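Local coordinates for glycosyl hyrolase, family 3 (Deinococcus radiodurans, PDB 3TEV), which probably hydrolyses O-glycosidic bonds with a TIM-barrel domain of the family 3 glycoside hydrolases, at residues L109-V113 and A166-R170; L283-L289 and K320-L324; G161-L165 and L215-T219. Residues are numbered along the deposited sequence.

Contact 1 of 3, residues L109-V113 and A166-R170; sequences LTEDV and AGHTR
This is a close helix-helix contact at the protein surface, joining helix 107-124 to the last part of helix 154-169 on the outside of the TIM-barrel-like domain. Segment 109-113 is regular helix, Val-113 N bonding to Leu-109 O at 2.9 Å; 166-169 is helical too, and Arg-170 N bonds to Ala-166 O at 3.0 Å. The backbones come nearest at Glu-111 and Gly-167, CA to CA 4.7 Å, with Gly-167 CA 3.7 Å from Glu-111 O. A beta carbon here would clash with that carbonyl, so glycine permits the approach. The t,t side chain of Glu-111 passes the small Ala-166, CD to CB 4.1 Å. Arg-170 (p,t,t) turns its guanidinium edge to both acids: NE donates to Glu-111 OE2 at 2.8 Å, NH2 weakly to Asp-112 OD1 at 3.2 Å. The stronger partner of Asp-112 OD1 is Gln-108, in the same helix. One arginine thus links two consecutive acids in a salt-bridge network, adding charge pairing to glycine-mediated packing.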
# COMPACT_ATOMS: atom_id res chain seq x y z
N LEU A 109 10.56 -2.62 -22.30
CA LEU A 109 9.70 -3.80 -22.17
C LEU A 109 8.94 -3.80 -20.82
O LEU A 109 7.72 -4.02 -20.76
CB LEU A 109 10.51 -5.09 -22.31
CG LEU A 109 9.81 -6.42 -21.99
CD1 LEU A 109 8.61 -6.67 -22.89
CD2 LEU A 109 10.82 -7.57 -22.09
N THR A 110 9.67 -3.54 -19.74
CA THR A 110 9.09 -3.52 -18.42
C THR A 110 7.96 -2.51 -18.37
O THR A 110 6.88 -2.83 -17.89
CB THR A 110 10.16 -3.21 -17.36
OG1 THR A 110 11.17 -4.20 -17.43
CG2 THR A 110 9.55 -3.15 -15.92
N GLU A 111 8.21 -1.31 -18.88
CA GLU A 111 7.16 -0.29 -18.92
C GLU A 111 5.93 -0.78 -19.69
O GLU A 111 4.82 -0.68 -19.20
CB GLU A 111 7.69 1.01 -19.52
CG GLU A 111 6.63 2.10 -19.54
CD GLU A 111 7.14 3.46 -20.02
OE1 GLU A 111 8.35 3.78 -19.94
OE2 GLU A 111 6.29 4.25 -20.46
N ASP A 112 6.15 -1.35 -20.88
CA ASP A 112 5.06 -1.77 -21.74
C ASP A 112 4.24 -2.92 -21.17
O ASP A 112 3.05 -2.99 -21.40
CB ASP A 112 5.56 -2.14 -23.14
CG ASP A 112 6.11 -0.95 -23.92
OD1 ASP A 112 5.90 0.22 -23.52
OD2 ASP A 112 6.77 -1.18 -24.94
N VAL A 113 4.88 -3.83 -20.45
CA VAL A 113 4.15 -4.94 -19.81
C VAL A 113 3.26 -4.41 -18.67
O VAL A 113 2.12 -4.84 -18.48
CB VAL A 113 5.12 -6.04 -19.29
CG1 VAL A 113 4.39 -7.02 -18.35
CG2 VAL A 113 5.76 -6.78 -20.47
N ALA A 166 5.80 4.12 -14.43
CA ALA A 166 5.40 4.93 -15.59
C ALA A 166 4.35 4.23 -16.45
O ALA A 166 3.48 4.87 -16.99
CB ALA A 166 6.64 5.31 -16.45
N GLY A 167 4.45 2.91 -16.57
CA GLY A 167 3.44 2.14 -17.28
C GLY A 167 2.06 2.23 -16.64
O GLY A 167 1.06 2.21 -17.35
N HIS A 168 2.00 2.32 -15.31
CA HIS A 168 0.72 2.46 -14.62
C HIS A 168 0.20 3.89 -14.73
O HIS A 168 -0.92 4.13 -15.14
CB HIS A 168 0.85 2.04 -13.15
CG HIS A 168 0.77 0.56 -12.95
ND1 HIS A 168 1.86 -0.26 -13.08
CD2 HIS A 168 -0.28 -0.24 -12.67
CE1 HIS A 168 1.49 -1.52 -12.87
NE2 HIS A 168 0.19 -1.53 -12.62
N THR A 169 1.05 4.82 -14.35
CA THR A 169 0.76 6.24 -14.34
C THR A 169 0.22 6.72 -15.68
O THR A 169 -0.83 7.37 -15.74
CB THR A 169 2.02 7.00 -13.92
OG1 THR A 169 2.19 6.84 -12.50
CG2 THR A 169 1.91 8.46 -14.21
N ARG A 170 0.91 6.36 -16.77
CA ARG A 170 0.46 6.80 -18.09
C ARG A 170 -0.86 6.15 -18.54
O ARG A 170 -1.51 6.66 -19.45
CB ARG A 170 1.57 6.66 -19.14
CG ARG A 170 1.90 5.23 -19.58
CD ARG A 170 3.08 5.30 -20.55
NE ARG A 170 3.60 4.06 -21.14
CZ ARG A 170 3.00 3.35 -22.10
NH1 ARG A 170 1.77 3.70 -22.52
NH2 ARG A 170 3.62 2.27 -22.63

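Contact 2 of 3, residues L283-L289 and K320-L324; sequences LRAGADL and KRERL
Lys-320 opens the helical segment 320-324, its CA 4.6 Å from that of Asp-288. Its side chain (m,t,t,m) runs past Leu-283, and NZ donates to one carbonyl of the last turn of helix 275-285, Leu-283 O (2.7 Å), and one of the loop beyond, Ala-287 O (2.8 Å). That helix ends in a Schellman motif, with Gly-286 at phi 140°, where a beta carbon would jam against the preceding carbonyl. Water 1 links NZ (3.2 Å) to Arg-284 O (2.9 Å), and water 2 links NZ (2.9 Å) to Asp-288 OD1 (3.2 Å), so carbonyls and waters satisfy the buried ammonium. Arg-323 NH1 forms a salt bridge with Asp-288 OD1 at 2.9 Å; Asp-288 OD2 pairs with Arg-250. Leu-324 CD1 makes apolar contact with Leu-289 CD1 at 4.0 Å. Helix 314-330 thereby packs on the loop entering 290-291, the last strand of the alpha/beta barrel, where Asp-288 and Leu-289 form backbone hydrogen bonds with Ile-259 and Thr-261 of strand 258-261.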
# COMPACT_ATOMS: atom_id res chain seq x y z
N LEU A 283 -1.70 5.67 12.00
CA LEU A 283 -2.19 6.95 11.51
C LEU A 283 -1.42 8.07 12.20
O LEU A 283 -0.93 8.97 11.53
CB LEU A 283 -3.70 7.09 11.71
CG LEU A 283 -4.56 6.17 10.84
CD1 LEU A 283 -5.96 6.05 11.43
CD2 LEU A 283 -4.60 6.63 9.35
N ARG A 284 -1.24 7.97 13.52
CA ARG A 284 -0.49 8.97 14.28
C ARG A 284 0.95 9.07 13.79
O ARG A 284 1.48 10.18 13.64
CB ARG A 284 -0.49 8.66 15.77
CG ARG A 284 -1.75 9.02 16.51
CD ARG A 284 -1.55 8.93 18.04
NE ARG A 284 -2.67 9.54 18.76
CZ ARG A 284 -3.39 8.92 19.69
NH1 ARG A 284 -3.11 7.68 20.07
NH2 ARG A 284 -4.40 9.56 20.26
N ALA A 285 1.60 7.93 13.58
CA ALA A 285 2.98 7.91 13.10
C ALA A 285 3.16 8.59 11.73
O ALA A 285 4.25 9.09 11.42
CB ALA A 285 3.51 6.48 13.05
N GLY A 286 2.10 8.61 10.92
CA GLY A 286 2.19 9.23 9.60
C GLY A 286 1.50 8.57 8.40
O GLY A 286 1.52 9.15 7.31
N ALA A 287 0.93 7.38 8.57
CA ALA A 287 0.12 6.75 7.51
C ALA A 287 -1.11 7.60 7.20
O ALA A 287 -1.70 8.21 8.10
CB ALA A 287 -0.32 5.36 7.94
N ASP A 288 -1.50 7.62 5.92
CA ASP A 288 -2.78 8.23 5.51
C ASP A 288 -3.90 7.20 5.49
O ASP A 288 -5.08 7.58 5.54
CB ASP A 288 -2.66 8.81 4.10
CG ASP A 288 -1.53 9.79 3.99
OD1 ASP A 288 -1.56 10.81 4.72
OD2 ASP A 288 -0.59 9.54 3.20
N LEU A 289 -3.53 5.92 5.38
CA LEU A 289 -4.48 4.85 5.06
C LEU A 289 -4.05 3.58 5.78
O LEU A 289 -2.89 3.18 5.71
CB LEU A 289 -4.50 4.58 3.53
CG LEU A 289 -5.60 3.63 3.00
CD1 LEU A 289 -7.04 4.11 3.38
CD2 LEU A 289 -5.50 3.46 1.48
N LYS A 320 -4.72 13.81 5.70
CA LYS A 320 -4.62 12.43 5.22
C LYS A 320 -5.71 12.14 4.19
O LYS A 320 -5.43 11.59 3.13
CB LYS A 320 -4.68 11.41 6.37
CG LYS A 320 -3.60 11.58 7.45
CD LYS A 320 -3.97 10.68 8.68
CE LYS A 320 -3.05 10.91 9.86
NZ LYS A 320 -1.63 10.65 9.47
N ARG A 321 -6.95 12.53 4.48
CA ARG A 321 -8.05 12.27 3.55
C ARG A 321 -7.86 12.98 2.19
O ARG A 321 -8.17 12.40 1.15
CB ARG A 321 -9.42 12.62 4.16
CG ARG A 321 -10.58 12.18 3.27
CD ARG A 321 -11.97 12.51 3.87
NE ARG A 321 -12.14 13.96 3.93
CZ ARG A 321 -13.18 14.60 4.46
NH1 ARG A 321 -14.21 13.94 5.00
NH2 ARG A 321 -13.20 15.93 4.42
N GLU A 322 -7.39 14.22 2.23
CA GLU A 322 -7.10 14.97 1.02
C GLU A 322 -6.03 14.31 0.13
O GLU A 322 -6.13 14.37 -1.08
CB GLU A 322 -6.73 16.42 1.36
CG GLU A 322 -6.25 17.30 0.14
CD GLU A 322 -7.23 17.32 -1.08
OE1 GLU A 322 -8.47 17.15 -0.89
OE2 GLU A 322 -6.75 17.53 -2.23
N ARG A 323 -5.01 13.70 0.72
CA ARG A 323 -4.05 12.92 -0.06
C ARG A 323 -4.73 11.77 -0.80
O ARG A 323 -4.42 11.49 -1.98
CB ARG A 323 -2.94 12.36 0.81
CG ARG A 323 -1.97 13.43 1.26
CD ARG A 323 -0.69 12.80 1.80
NE ARG A 323 0.19 13.81 2.37
CZ ARG A 323 0.29 14.09 3.67
NH1 ARG A 323 -0.44 13.43 4.57
NH2 ARG A 323 1.13 15.04 4.05
N LEU A 324 -5.68 11.13 -0.12
CA LEU A 324 -6.42 10.01 -0.69
C LEU A 324 -7.34 10.50 -1.79
O LEU A 324 -7.50 9.87 -2.81
CB LEU A 324 -7.23 9.31 0.40
CG LEU A 324 -6.42 8.65 1.51
CD1 LEU A 324 -7.33 8.00 2.60
CD2 LEU A 324 -5.46 7.63 0.94
O HOH W 1 0.52 11.83 11.49
O HOH W 2 -0.26 12.08 7.40

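Contact 3 of 3, residues G161-L165 and L215-T219; sequences GRAAL and LLPET
Gly-161 begins the helical segment 161-165, where Leu-165 N bonds to Gly-161 O at 3.0 Å. Its backbone C lies 3.7 Å from Leu-215 CD1, and a beta carbon here would clash with that methyl; glycine therefore lets the leucine lie directly against the helix. Arg-162 is next, its CA 6.6 Å from that of Leu-215 and its N 3.6 Å from Leu-215 CD1. Starting t,t and bending at chi3 m, the arginine lays one guanidinium face over Leu-215 CD2, which is 3.8 Å from CZ. Its NH1 makes a long salt bridge of 3.9 Å to OE1 of the exposed Glu-218, while its flat face covers the leucine. One turn later Leu-165 (m,t), its CA 6.8 Å from that of Glu-218, points toward the other segment, with CD1 3.9 Å from Leu-215 CD1, 4.1 Å from Glu-218 CB and 3.6 Å from Thr-219 OG1. The receiving backbone is compact: residues 216-218 form a 3-10 turn, Glu-218 N bonds to Leu-215 O at 3.0 Å, and Thr-219 OG1 donates to the same Leu-215 O at 2.6 Å, satisfying its hydroxyl beside apolar Leu-165. In the alpha/beta barrel, outer helix 154-169 thus packs on the turn between helix 210-215 and strand 221-224; Leu-165 and Thr-219 also touch Pro-175 and Ala-177 of the adjacent strand 174-180.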
# COMPACT_ATOMS: atom_id res chain seq x y z
N GLY A 161 11.87 -0.42 -11.65
CA GLY A 161 10.84 0.21 -10.82
C GLY A 161 10.27 1.44 -11.51
O GLY A 161 9.06 1.65 -11.52
N ARG A 162 11.14 2.25 -12.10
CA ARG A 162 10.75 3.47 -12.83
C ARG A 162 9.80 3.12 -13.98
O ARG A 162 8.77 3.80 -14.19
CB ARG A 162 11.98 4.21 -13.39
CG ARG A 162 11.67 5.60 -13.98
CD ARG A 162 12.87 6.32 -14.62
NE ARG A 162 14.09 6.26 -13.80
CZ ARG A 162 14.44 7.14 -12.86
NH1 ARG A 162 13.67 8.20 -12.57
NH2 ARG A 162 15.58 6.97 -12.19
N ALA A 163 10.15 2.06 -14.70
CA ALA A 163 9.36 1.61 -15.85
C ALA A 163 7.97 1.13 -15.43
O ALA A 163 6.97 1.44 -16.08
CB ALA A 163 10.10 0.49 -16.59
N ALA A 164 7.91 0.38 -14.33
CA ALA A 164 6.66 -0.14 -13.79
C ALA A 164 5.73 0.99 -13.34
O ALA A 164 4.52 0.96 -13.62
CB ALA A 164 6.94 -1.10 -12.65
N LEU A 165 6.30 1.98 -12.65
CA LEU A 165 5.53 3.16 -12.21
C LEU A 165 4.96 3.91 -13.41
O LEU A 165 3.78 4.25 -13.42
CB LEU A 165 6.40 4.10 -11.38
CG LEU A 165 6.92 3.62 -10.03
CD1 LEU A 165 8.11 4.48 -9.62
CD2 LEU A 165 5.84 3.67 -8.93
N LEU A 215 13.03 7.23 -6.71
CA LEU A 215 11.76 7.17 -7.45
C LEU A 215 10.62 7.99 -6.85
O LEU A 215 9.49 7.94 -7.34
CB LEU A 215 11.34 5.70 -7.69
CG LEU A 215 12.33 4.82 -8.51
CD1 LEU A 215 11.77 3.42 -8.76
CD2 LEU A 215 12.78 5.46 -9.83
N LEU A 216 10.90 8.75 -5.79
CA LEU A 216 9.86 9.52 -5.09
C LEU A 216 8.96 10.41 -5.95
O LEU A 216 7.74 10.33 -5.82
CB LEU A 216 10.46 10.40 -4.01
CG LEU A 216 10.74 9.82 -2.64
CD1 LEU A 216 11.05 11.01 -1.74
CD2 LEU A 216 9.57 8.99 -2.11
N PRO A 217 9.56 11.27 -6.81
CA PRO A 217 8.67 12.15 -7.59
C PRO A 217 7.74 11.40 -8.56
O PRO A 217 6.78 12.00 -9.05
CB PRO A 217 9.64 13.07 -8.37
CG PRO A 217 11.04 12.76 -7.87
CD PRO A 217 10.98 11.41 -7.19
N GLU A 218 8.02 10.13 -8.84
CA GLU A 218 7.19 9.31 -9.72
C GLU A 218 6.28 8.34 -8.95
O GLU A 218 5.54 7.57 -9.56
CB GLU A 218 8.07 8.47 -10.67
CG GLU A 218 8.58 9.21 -11.90
CD GLU A 218 9.80 10.07 -11.59
OE1 GLU A 218 10.56 9.70 -10.66
OE2 GLU A 218 9.98 11.11 -12.27
N THR A 219 6.37 8.36 -7.62
CA THR A 219 5.64 7.41 -6.78
C THR A 219 4.45 8.07 -6.05
O THR A 219 4.65 8.75 -5.06
CB THR A 219 6.61 6.74 -5.76
OG1 THR A 219 7.76 6.23 -6.44
CG2 THR A 219 5.93 5.61 -5.01

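How the contacts relate
Contacts 1 and 3 use successive turns of helix 154-169, and their centres lie 10 Å apart. They touch where Ala-163 CB meets Glu-111 N at 3.5 Å and Thr-110 CG2 at 3.7 Å. Besides helix 107-124, the shared helix also meets the turn before strand 221-224. Their segments alternate along the chain. Contact 2 comes later in sequence, its centre 27 Å from that of contact 1 and 21 Å from that of contact 3; nearest atoms are about 13 Å and about 10 Å away. Strand 221-224, which follows contact 3, is next in the sheet to 258-261, which borders contact 2. All three are structural packing within the TIM-barrel-like domain.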